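Local coordinates for protein Non-heme chloroperoxidase CPO-A1 (Streptomyces aureofaciens, PDB 1A8Q) that brominates organic substrates without a haem cofactor and may be a chlorinating enzyme in 7-chlorotetracycline biosynthesis, at residues Gln36-Ala41 and Lys263-Leu268; Asp70-Asp75 and Gly97-Arg102; Ala115-Ala120 and Thr215-Gly220. All coordinates share one frame; numbering follows the deposited sequence.

Contact 1 of 3, residues Gln36-Ala41 and Lys263-Leu268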
loop_
_atom_site.group_PDB
_atom_site.type_symbol
_atom_site.label_atom_id
_atom_site.label_comp_id
_atom_site.label_asym_id
_atom_site.label_seq_id
_atom_site.Cartn_x
_atom_site.Cartn_y
_atom_site.Cartn_z
ATOM N N GLN A 36 11.008 2.625 -4.886
ATOM C CA GLN A 36 12.233 3.396 -5.183
ATOM C C GLN A 36 12.008 4.459 -6.242
ATOM O O GLN A 36 12.655 5.503 -6.125
ATOM C CB GLN A 36 13.339 2.423 -5.628
ATOM C CG GLN A 36 13.780 1.665 -4.352
ATOM C CD GLN A 36 15.264 1.334 -4.374
ATOM O OE1 GLN A 36 16.047 2.056 -4.996
ATOM N NE2 GLN A 36 15.633 0.259 -3.683
ATOM N N ASP A 37 11.199 4.207 -7.266
ATOM C CA ASP A 37 10.986 5.244 -8.287
ATOM C C ASP A 37 10.394 6.511 -7.654
ATOM O O ASP A 37 10.811 7.622 -8.014
ATOM C CB ASP A 37 10.081 4.703 -9.359
ATOM C CG ASP A 37 10.679 3.584 -10.206
ATOM O OD1 ASP A 37 11.541 3.805 -11.068
ATOM O OD2 ASP A 37 10.160 2.464 -10.083
ATOM N N GLN A 38 9.400 6.340 -6.801
ATOM C CA GLN A 38 8.747 7.484 -6.168
ATOM C C GLN A 38 9.600 8.151 -5.138
ATOM O O GLN A 38 9.574 9.382 -4.958
ATOM C CB GLN A 38 7.401 7.038 -5.487
ATOM C CG GLN A 38 6.392 6.666 -6.549
ATOM C CD GLN A 38 6.654 5.389 -7.300
ATOM O OE1 GLN A 38 7.054 4.386 -6.706
ATOM N NE2 GLN A 38 6.418 5.417 -8.604
ATOM N N LEU A 39 10.439 7.385 -4.404
ATOM C CA LEU A 39 11.353 7.964 -3.440
ATOM C C LEU A 39 12.340 8.922 -4.154
ATOM O O LEU A 39 12.501 10.047 -3.665
ATOM C CB LEU A 39 12.228 6.856 -2.803
ATOM C CG LEU A 39 11.431 6.119 -1.693
ATOM C CD1 LEU A 39 12.246 4.853 -1.376
ATOM C CD2 LEU A 39 11.238 6.952 -0.451
ATOM N N LYS A 40 12.873 8.509 -5.281
ATOM C CA LYS A 40 13.793 9.400 -6.020
ATOM C C LYS A 40 13.009 10.630 -6.500
ATOM O O LYS A 40 13.505 11.758 -6.377
ATOM C CB LYS A 40 14.490 8.678 -7.178
ATOM C CG LYS A 40 15.270 9.679 -8.082
ATOM C CD LYS A 40 16.149 8.938 -9.074
ATOM C CE LYS A 40 16.689 9.925 -10.138
ATOM N NZ LYS A 40 17.552 10.905 -9.429
ATOM N N ALA A 41 11.847 10.421 -7.076
ATOM C CA ALA A 41 11.061 11.552 -7.603
ATOM C C ALA A 41 10.814 12.592 -6.512
ATOM O O ALA A 41 10.967 13.788 -6.797
ATOM C CB ALA A 41 9.756 11.086 -8.197
ATOM N N LYS A 263 3.263 8.943 -14.748
ATOM C CA LYS A 263 1.984 9.666 -14.569
ATOM C C LYS A 263 1.717 9.826 -13.091
ATOM O O LYS A 263 1.327 10.910 -12.612
ATOM C CB LYS A 263 0.892 8.931 -15.341
ATOM C CG LYS A 263 -0.511 9.516 -15.252
ATOM C CD LYS A 263 -1.488 8.465 -15.806
ATOM C CE LYS A 263 -2.906 9.025 -15.798
ATOM N NZ LYS A 263 -3.709 8.222 -16.789
ATOM N N PHE A 264 1.902 8.738 -12.281
ATOM C CA PHE A 264 1.660 8.847 -10.855
ATOM C C PHE A 264 2.638 9.802 -10.220
ATOM O O PHE A 264 2.298 10.612 -9.359
ATOM C CB PHE A 264 1.768 7.452 -10.152
ATOM C CG PHE A 264 1.550 7.539 -8.670
ATOM C CD1 PHE A 264 0.277 7.860 -8.156
ATOM C CD2 PHE A 264 2.571 7.306 -7.771
ATOM C CE1 PHE A 264 0.105 7.998 -6.798
ATOM C CE2 PHE A 264 2.379 7.378 -6.405
ATOM C CZ PHE A 264 1.132 7.721 -5.912
ATOM N N ASN A 265 3.934 9.756 -10.593
ATOM C CA ASN A 265 4.890 10.655 -9.984
ATOM C C ASN A 265 4.462 12.130 -10.229
ATOM O O ASN A 265 4.606 12.946 -9.315
ATOM C CB ASN A 265 6.271 10.410 -10.609
ATOM C CG ASN A 265 6.944 9.119 -10.150
ATOM O OD1 ASN A 265 6.407 8.478 -9.249
ATOM N ND2 ASN A 265 8.097 8.818 -10.759
ATOM N N ARG A 266 3.992 12.392 -11.423
ATOM C CA ARG A 266 3.559 13.771 -11.782
ATOM C C ARG A 266 2.371 14.197 -10.916
ATOM O O ARG A 266 2.388 15.260 -10.283
ATOM C CB ARG A 266 3.172 13.754 -13.247
ATOM C CG ARG A 266 3.009 15.073 -13.985
ATOM C CD ARG A 266 3.478 14.837 -15.432
ATOM N NE ARG A 266 4.223 15.976 -15.973
ATOM C CZ ARG A 266 3.934 16.572 -17.131
ATOM N NH1 ARG A 266 2.936 16.162 -17.909
ATOM N NH2 ARG A 266 4.653 17.611 -17.534
ATOM N N ASP A 267 1.400 13.306 -10.747
ATOM C CA ASP A 267 0.243 13.611 -9.898
ATOM C C ASP A 267 0.611 13.788 -8.440
ATOM O O ASP A 267 0.038 14.583 -7.699
ATOM C CB ASP A 267 -0.880 12.569 -10.022
ATOM C CG ASP A 267 -1.635 12.715 -11.318
ATOM O OD1 ASP A 267 -1.644 13.855 -11.890
ATOM O OD2 ASP A 267 -2.226 11.759 -11.848
ATOM N N LEU A 268 1.500 12.922 -7.937
ATOM C CA LEU A 268 1.971 12.968 -6.564
ATOM C C LEU A 268 2.688 14.269 -6.274
ATOM O O LEU A 268 2.415 14.916 -5.259
ATOM C CB LEU A 268 2.924 11.775 -6.282
ATOM C CG LEU A 268 3.497 11.735 -4.872
ATOM C CD1 LEU A 268 2.421 11.591 -3.810
ATOM C CD2 LEU A 268 4.494 10.542 -4.824
#
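Gln38 and Asn265 meet amide to amide where helix 36-44 and the C-terminal helix 260-272 pack on the same side of the alpha/beta hydrolase sheet. The axes of the two segments stay 10.3 Å apart, wide enough for polar side chains of medium length to bridge them, and their N-to-C directions differ by 40°. Gln38 starts with CG beside its backbone N and anti to the carbonyl carbon, then bends at chi2 (71°), which brings the amide round to the facing helix. There NE2 donates to Asn265 OD1 over 3.1 Å. The bond is bent, with 146° at the hydrogen; the donor lies tilted from the carbonyl plane, and the two amides cross at about a right angle. Asn265 CG also lies beside its own backbone N, a torsion that directs the short amide at the facing helix. Its other branch, ND2, rests 3.8 Å from Ala41 CB, and the small methyl lets the amide lie close to the helix. On the inner side Gln38 CG reaches the edge of the Phe264 ring, 4.1 Å from CD2, near the ring plane; the aliphatic part of glutamine suits this apolar neighbour. Farther out, Asp37 OD1 forms a salt bridge with Lys261, on the same helix as Asn265. Gln38 NE2 also donates to the carbonyl oxygen of Ala255, so one buried amide nitrogen serves two acceptors and ties helix 36-44 both to helix 260-272 and to the chain leading into it.

Contact 2 of 3, residues Asp70-Asp75 and Gly97-Arg102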
loop_
_atom_site.group_PDB
_atom_site.type_symbol
_atom_site.label_atom_id
_atom_site.label_comp_id
_atom_site.label_asym_id
_atom_site.label_seq_id
_atom_site.Cartn_x
_atom_site.Cartn_y
_atom_site.Cartn_z
ATOM N N ASP A 70 -4.082 -3.034 13.434
ATOM C CA ASP A 70 -3.731 -2.262 14.620
ATOM C C ASP A 70 -2.217 -2.327 14.888
ATOM O O ASP A 70 -1.580 -1.329 15.176
ATOM C CB ASP A 70 -4.465 -2.873 15.825
ATOM C CG ASP A 70 -5.939 -2.509 15.838
ATOM O OD1 ASP A 70 -6.407 -1.575 15.172
ATOM O OD2 ASP A 70 -6.661 -3.205 16.606
ATOM N N THR A 71 -1.626 -3.527 14.741
ATOM C CA THR A 71 -0.174 -3.626 14.952
ATOM C C THR A 71 0.574 -2.876 13.850
ATOM O O THR A 71 1.537 -2.185 14.189
ATOM C CB THR A 71 0.252 -5.108 14.902
ATOM O OG1 THR A 71 -0.418 -5.780 16.010
ATOM C CG2 THR A 71 1.742 -5.260 15.114
ATOM N N PHE A 72 0.170 -3.045 12.597
ATOM C CA PHE A 72 0.867 -2.287 11.519
ATOM C C PHE A 72 0.806 -0.780 11.767
ATOM O O PHE A 72 1.802 -0.081 11.585
ATOM C CB PHE A 72 0.221 -2.551 10.154
ATOM C CG PHE A 72 0.249 -4.009 9.730
ATOM C CD1 PHE A 72 1.269 -4.852 10.138
ATOM C CD2 PHE A 72 -0.777 -4.495 8.923
ATOM C CE1 PHE A 72 1.237 -6.194 9.731
ATOM C CE2 PHE A 72 -0.788 -5.815 8.505
ATOM C CZ PHE A 72 0.250 -6.652 8.912
ATOM N N ALA A 73 -0.381 -0.296 12.183
ATOM C CA ALA A 73 -0.487 1.153 12.454
ATOM C C ALA A 73 0.358 1.595 13.616
ATOM O O ALA A 73 0.914 2.698 13.654
ATOM C CB ALA A 73 -1.978 1.460 12.746
ATOM N N ASP A 74 0.522 0.797 14.680
ATOM C CA ASP A 74 1.302 1.157 15.834
ATOM C C ASP A 74 2.795 1.114 15.471
ATOM O O ASP A 74 3.589 1.864 16.027
ATOM C CB ASP A 74 1.036 0.311 17.081
ATOM C CG ASP A 74 -0.367 0.515 17.639
ATOM O OD1 ASP A 74 -1.087 1.416 17.228
ATOM O OD2 ASP A 74 -0.771 -0.313 18.517
ATOM N N ASP A 75 3.168 0.143 14.621
ATOM C CA ASP A 75 4.557 0.128 14.141
ATOM C C ASP A 75 4.828 1.408 13.347
ATOM O O ASP A 75 5.886 2.005 13.581
ATOM C CB ASP A 75 4.812 -1.088 13.253
ATOM C CG ASP A 75 4.853 -2.408 14.022
ATOM O OD1 ASP A 75 4.861 -2.466 15.251
ATOM O OD2 ASP A 75 4.911 -3.440 13.300
ATOM N N GLY A 97 -2.943 0.931 2.364
ATOM C CA GLY A 97 -4.054 1.890 2.606
ATOM C C GLY A 97 -4.807 1.543 3.887
ATOM O O GLY A 97 -5.273 2.470 4.554
ATOM N N GLY A 98 -4.857 0.267 4.308
ATOM C CA GLY A 98 -5.449 -0.059 5.594
ATOM C C GLY A 98 -4.564 0.360 6.735
ATOM O O GLY A 98 -4.995 0.710 7.829
ATOM N N GLU A 99 -3.205 0.224 6.607
ATOM C CA GLU A 99 -2.285 0.736 7.615
ATOM C C GLU A 99 -2.437 2.246 7.786
ATOM O O GLU A 99 -2.423 2.754 8.920
ATOM C CB GLU A 99 -0.829 0.358 7.203
ATOM C CG GLU A 99 0.242 0.887 8.166
ATOM C CD GLU A 99 1.646 0.358 7.797
ATOM O OE1 GLU A 99 1.723 -0.825 7.424
ATOM O OE2 GLU A 99 2.581 1.150 7.884
ATOM N N LEU A 100 -2.586 2.951 6.685
ATOM C CA LEU A 100 -2.752 4.423 6.699
ATOM C C LEU A 100 -4.093 4.767 7.381
ATOM O O LEU A 100 -4.054 5.517 8.339
ATOM C CB LEU A 100 -2.748 4.924 5.264
ATOM C CG LEU A 100 -2.507 6.441 5.080
ATOM C CD1 LEU A 100 -2.260 6.749 3.586
ATOM C CD2 LEU A 100 -3.731 7.222 5.508
ATOM N N ALA A 101 -5.131 4.094 6.953
ATOM C CA ALA A 101 -6.465 4.384 7.565
ATOM C C ALA A 101 -6.492 4.081 9.035
ATOM O O ALA A 101 -7.000 4.858 9.881
ATOM C CB ALA A 101 -7.487 3.581 6.792
ATOM N N ARG A 102 -5.961 2.929 9.464
ATOM C CA ARG A 102 -6.002 2.579 10.880
ATOM C C ARG A 102 -5.072 3.437 11.692
ATOM O O ARG A 102 -5.345 3.720 12.847
ATOM C CB ARG A 102 -5.770 1.051 11.043
ATOM C CG ARG A 102 -5.806 0.618 12.504
ATOM C CD ARG A 102 -7.183 0.800 13.154
ATOM N NE ARG A 102 -8.248 0.413 12.268
ATOM C CZ ARG A 102 -8.718 -0.830 12.148
ATOM N NH1 ARG A 102 -8.178 -1.792 12.884
ATOM N NH2 ARG A 102 -9.714 -1.052 11.290
#
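Helices 70-75 and 97-102 face each other most closely at Ala73 and Glu99, whose CA atoms are 5.2 Å apart. The axes of the two segments cross at -73°. In this alpha/beta hydrolase fold the second segment belongs to the helix that follows the nucleophile Ser94. Ala73 allows the close approach: its methyl CB lies 3.8 Å from the backbone C of Arg102 and touches the CG of that arginine, a side chain short enough for axes only 8.3 Å apart. To one side, Glu99 holds its chain extended beyond CG and lays OE1 3.6 Å from Phe72 CB. The buried carboxylate is held from outside the pair, OE1 by a salt bridge to Arg54 and OE2 by a hydrogen bond to His52, while Arg54 also makes a cation-pi contact with Phe72. At the other end, Arg102 is bent at chi2 and chi3, folding its guanidinium back to Asp70, and its NE forms a second salt bridge, with Asp207. Asp70 OD1 accepts from NH1 over 2.9 Å at 158°, lying near the guanidinium plane, whereas NH1 meets that oxygen from above the carboxylate plane.

Contact 3 of 3, residues Ala115-Ala120 and Thr215-Gly220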
loop_
_atom_site.group_PDB
_atom_site.type_symbol
_atom_site.label_atom_id
_atom_site.label_comp_id
_atom_site.label_asym_id
_atom_site.label_seq_id
_atom_site.Cartn_x
_atom_site.Cartn_y
_atom_site.Cartn_z
ATOM N N ALA A 115 -2.675 12.915 2.680
ATOM C CA ALA A 115 -2.594 11.462 2.467
ATOM C C ALA A 115 -2.944 11.110 1.042
ATOM O O ALA A 115 -3.667 11.803 0.331
ATOM C CB ALA A 115 -3.608 10.740 3.364
ATOM N N VAL A 116 -2.311 10.014 0.560
ATOM C CA VAL A 116 -2.575 9.554 -0.798
ATOM C C VAL A 116 -2.904 8.063 -0.703
ATOM O O VAL A 116 -2.097 7.337 -0.120
ATOM C CB VAL A 116 -1.337 9.694 -1.718
ATOM C CG1 VAL A 116 -1.630 9.151 -3.102
ATOM C CG2 VAL A 116 -0.920 11.182 -1.791
ATOM N N LEU A 117 -3.993 7.643 -1.320
ATOM C CA LEU A 117 -4.383 6.227 -1.300
ATOM C C LEU A 117 -4.292 5.750 -2.727
ATOM O O LEU A 117 -5.103 6.103 -3.578
ATOM C CB LEU A 117 -5.834 6.104 -0.784
ATOM C CG LEU A 117 -6.056 6.333 0.709
ATOM C CD1 LEU A 117 -7.579 6.202 0.931
ATOM C CD2 LEU A 117 -5.393 5.324 1.623
ATOM N N LEU A 118 -3.257 4.956 -3.046
ATOM C CA LEU A 118 -3.106 4.448 -4.411
ATOM C C LEU A 118 -3.564 3.013 -4.495
ATOM O O LEU A 118 -2.989 2.134 -3.797
ATOM C CB LEU A 118 -1.564 4.493 -4.728
ATOM C CG LEU A 118 -1.175 3.877 -6.078
ATOM C CD1 LEU A 118 -1.740 4.615 -7.275
ATOM C CD2 LEU A 118 0.366 3.860 -6.239
ATOM N N SER A 119 -4.585 2.749 -5.284
ATOM C CA SER A 119 -5.118 1.392 -5.521
ATOM C C SER A 119 -5.300 0.689 -4.189
ATOM O O SER A 119 -4.861 -0.467 -4.032
ATOM C CB SER A 119 -4.130 0.603 -6.397
ATOM O OG SER A 119 -3.764 1.400 -7.562
ATOM N N ALA A 120 -5.964 1.346 -3.234
ATOM C CA ALA A 120 -6.002 0.903 -1.872
ATOM C C ALA A 120 -7.288 0.171 -1.494
ATOM O O ALA A 120 -8.334 0.440 -2.079
ATOM C CB ALA A 120 -5.818 2.122 -0.958
ATOM N N THR A 215 -6.853 14.572 0.894
ATOM C CA THR A 215 -6.567 13.183 0.571
ATOM C C THR A 215 -6.781 12.995 -0.910
ATOM O O THR A 215 -7.790 13.451 -1.466
ATOM C CB THR A 215 -7.517 12.233 1.350
ATOM O OG1 THR A 215 -7.289 12.383 2.761
ATOM C CG2 THR A 215 -7.211 10.804 0.897
ATOM N N LEU A 216 -5.814 12.404 -1.592
ATOM C CA LEU A 216 -5.931 12.061 -2.983
ATOM C C LEU A 216 -6.103 10.550 -3.115
ATOM O O LEU A 216 -5.294 9.817 -2.547
ATOM C CB LEU A 216 -4.624 12.442 -3.710
ATOM C CG LEU A 216 -4.527 12.015 -5.168
ATOM C CD1 LEU A 216 -5.536 12.658 -6.096
ATOM C CD2 LEU A 216 -3.101 12.330 -5.672
ATOM N N VAL A 217 -7.099 10.132 -3.844
ATOM C CA VAL A 217 -7.339 8.703 -4.078
ATOM C C VAL A 217 -7.076 8.455 -5.543
ATOM O O VAL A 217 -7.648 9.116 -6.428
ATOM C CB VAL A 217 -8.804 8.336 -3.720
ATOM C CG1 VAL A 217 -9.004 6.846 -4.007
ATOM C CG2 VAL A 217 -9.066 8.644 -2.246
ATOM N N VAL A 218 -6.090 7.598 -5.897
ATOM C CA VAL A 218 -5.786 7.267 -7.284
ATOM C C VAL A 218 -6.089 5.784 -7.512
ATOM O O VAL A 218 -5.731 5.029 -6.611
ATOM C CB VAL A 218 -4.273 7.491 -7.583
ATOM C CG1 VAL A 218 -3.898 7.048 -8.991
ATOM C CG2 VAL A 218 -3.967 8.987 -7.413
ATOM N N HIS A 219 -6.712 5.377 -8.618
ATOM C CA HIS A 219 -6.982 3.949 -8.764
ATOM C C HIS A 219 -7.122 3.653 -10.241
ATOM O O HIS A 219 -7.715 4.475 -10.975
ATOM C CB HIS A 219 -8.309 3.627 -8.043
ATOM C CG HIS A 219 -8.414 2.251 -7.459
ATOM N ND1 HIS A 219 -8.436 2.052 -6.134
ATOM C CD2 HIS A 219 -8.478 1.038 -8.064
ATOM C CE1 HIS A 219 -8.507 0.742 -5.856
ATOM N NE2 HIS A 219 -8.529 0.122 -7.018
ATOM N N GLY A 220 -6.591 2.520 -10.669
ATOM C CA GLY A 220 -6.711 2.165 -12.091
ATOM C C GLY A 220 -8.071 1.496 -12.288
ATOM O O GLY A 220 -8.489 0.711 -11.434
HETATM O O HOH W 1 -7.542 3.729 -3.937
HETATM O O HOH W 2 -5.082 0.342 -9.588
#
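Leu118 and Val218 fit together most closely among the side-chain pairs of two parallel strands: the leucine, with CG anti to its backbone N (chi1 175°), lays CD1 into the angle between CB and CG1 of the valine, 3.7 Å from CG1. Next along the same face, Val116 sets CG1 beside Leu216 CD2 at 4.3 Å. Phe264, Leu268 and Phe271 of helix 260-272 cover this row, so branched aliphatic residues suit it. The other face carries Ala115, Leu117, Thr215 and Val217. Here Leu117 CD1 lies 4.3 Å from Val217 CG2, and the small Ala115 stands beside Thr215, whose OG1 turns to the carbonyl oxygen of Ile213 while its methyl CG2 rests near Ala115 O. Four backbone hydrogen bonds, Leu216 N to Ala115 O, Leu117 N to Leu216 O, Val218 N to Leu117 O and Ser119 N to Val218 O, set Ala115 to Leu118 beside Thr215 to Val218. Past Leu118 the first strand turns away at Ser119 (phi 48°, psi 50°), and the His219 ring packs against the bend: Ser119 CA lies over one ring face, 3.6 Å from the centroid, a CH-pi contact. His219 NE2 is hydrogen-bonded to the carbonyl oxygen of Val226. One water bridges His219 ND1 and Ala120 N, each at 2.9 Å; a second accepts from Ser119 OG at 2.6 Å and from Gly220 N. The Ser119 side chain touches Asp223 and lies about 4 Å from the His252 side chain, which places this end of the strands beside the catalytic triad, at the C-terminal ends of strands in the mostly parallel sheet characteristic of alpha/beta hydrolases.

In the fold
From the N terminus the chain forms its first strands and then helix 36-44, whose partner in contact 1 comes only near the C terminus, so contact 1 closes a long loop that encloses the other two. Contact 2 closes a short loop, joining helices 69-82 and 96-107 around strand 88-93. Contact 3 opens after it, pairing strand 112-118 with strand 215-220 across a largely helical insertion. The two inner loops follow in series. Contacts 1 and 2 do not touch and lie on opposite sides of the chain's centre; contact 3 touches both, through Phe264 and Leu268 against one sheet face and Gly97 and Leu100 against strand 112-118.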